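Local coordinates for protein 2-phospho-L-lactate guanylyltransferase (Methanosarcina mazei, PDB 2I5E) that probably activates (2S)-2-phospholactate with GTP, forming (2S)-lactyl-2-diphospho-5'-guanosine and diphosphate on the route to coenzyme F420, at residues L129-K132 / K136-V139. Residues are numbered along the deposited sequence; the frame is centred on the assembly and turned at random.
Sequences LFIK and KYRV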
# COMPACT_ATOMS: atom_id res chain seq x y z
N LEU A 129 -7.37 6.03 12.45
CA LEU A 129 -8.71 5.65 12.81
C LEU A 129 -9.46 6.95 13.12
O LEU A 129 -9.03 7.72 14.00
CB LEU A 129 -8.64 4.76 14.05
CG LEU A 129 -9.81 3.84 14.44
CD1 LEU A 129 -10.40 3.05 13.21
CD2 LEU A 129 -9.25 2.92 15.51
N PHE A 130 -10.55 7.20 12.38
CA PHE A 130 -11.49 8.28 12.62
C PHE A 130 -12.82 7.70 13.12
O PHE A 130 -13.49 6.94 12.43
CB PHE A 130 -11.66 9.23 11.37
CG PHE A 130 -12.52 10.46 11.66
CD1 PHE A 130 -12.10 11.47 12.53
CD2 PHE A 130 -13.83 10.55 11.13
CE1 PHE A 130 -12.92 12.58 12.84
CE2 PHE A 130 -14.67 11.63 11.41
CZ PHE A 130 -14.22 12.64 12.25
N ILE A 131 -13.14 8.05 14.37
CA ILE A 131 -14.27 7.59 15.08
C ILE A 131 -15.21 8.78 15.39
O ILE A 131 -14.86 9.60 16.21
CB ILE A 131 -13.75 6.96 16.41
CG1 ILE A 131 -12.69 5.83 16.10
CG2 ILE A 131 -14.93 6.52 17.28
CD1 ILE A 131 -11.43 5.91 17.05
N LYS A 132 -16.37 8.87 14.75
CA LYS A 132 -17.35 9.95 14.98
C LYS A 132 -18.00 9.81 16.35
O LYS A 132 -18.30 10.80 16.96
CB LYS A 132 -18.45 9.90 13.94
CG LYS A 132 -18.05 10.43 12.61
CD LYS A 132 -19.18 10.48 11.61
CE LYS A 132 -18.56 10.69 10.23
NZ LYS A 132 -19.69 10.54 9.31
N LYS A 136 -19.24 4.92 21.65
CA LYS A 136 -19.68 3.63 21.08
C LYS A 136 -18.54 2.80 20.47
O LYS A 136 -18.80 1.76 19.88
CB LYS A 136 -20.73 3.88 19.98
CG LYS A 136 -22.19 3.86 20.46
CD LYS A 136 -23.07 3.59 19.28
CE LYS A 136 -24.20 2.63 19.61
NZ LYS A 136 -24.79 2.15 18.30
N TYR A 137 -17.29 3.25 20.62
CA TYR A 137 -16.13 2.60 20.02
C TYR A 137 -15.07 2.25 21.01
O TYR A 137 -14.85 2.99 21.96
CB TYR A 137 -15.53 3.48 18.92
CG TYR A 137 -14.78 2.60 17.91
CD1 TYR A 137 -15.48 1.83 16.95
CD2 TYR A 137 -13.37 2.52 17.94
CE1 TYR A 137 -14.78 1.00 16.03
CE2 TYR A 137 -12.67 1.71 17.01
CZ TYR A 137 -13.37 0.96 16.10
OH TYR A 137 -12.64 0.18 15.23
N ARG A 138 -14.40 1.11 20.81
CA ARG A 138 -13.29 0.67 21.64
C ARG A 138 -12.10 0.30 20.70
O ARG A 138 -12.31 -0.25 19.67
CB ARG A 138 -13.80 -0.52 22.52
CG ARG A 138 -12.72 -1.46 23.10
CD ARG A 138 -13.34 -2.74 23.83
NE ARG A 138 -13.81 -3.78 22.88
CZ ARG A 138 -13.01 -4.61 22.21
NH1 ARG A 138 -11.70 -4.54 22.40
NH2 ARG A 138 -13.49 -5.54 21.37
N VAL A 139 -10.86 0.69 20.98
CA VAL A 139 -9.76 0.33 20.11
C VAL A 139 -8.99 -0.89 20.64
O VAL A 139 -8.91 -1.08 21.88
CB VAL A 139 -8.64 1.46 19.97
CG1 VAL A 139 -9.20 2.80 19.38
CG2 VAL A 139 -7.94 1.69 21.29
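Ile131 and Tyr137 face each other with CA atoms 7.3 Å apart, the backbones running antiparallel and parting to 9.1 Å between the CA atoms of Leu129 and Val139, with no hydrogen bond between them. Apolar side chains fill the interval. Ile131 meets Tyr137 at about a right angle: its CG2 lies 3.5 Å from Tyr137 CB, at the root of the ring, while its CG1 approaches Tyr137 CD2 obliquely at 3.8 Å. A chi1 of -154° turns Tyr137 CG away from the backbone N of its own residue and carries the ring past Ile131 to Leu129, whose CD2 sits 3.9 Å from Tyr137 CE2. Leu129 CD2 also touches Val139 CG1 at 3.9 Å and is thus shared by tyrosine and valine. In this GT-A-like nucleotidyltransferase fold, residues 129-131 end an inner strand of the mixed central sheet, held between strands 91-94 and 116-120, and residues 136-139 belong to the connection that doubles back over one sheet face toward helix 145-154. Val139 also packs on Leu80 and Leu84 of helix 76-86. The hydroxyl of the buried Tyr137 hydrogen-bonds to the carbonyl oxygen of His149, tying the loop to helix 145-154. Replacing Tyr137 by an alanine would probably open a gap beside Leu129 and Ile131 and leave the His149 carbonyl without this hydroxyl partner.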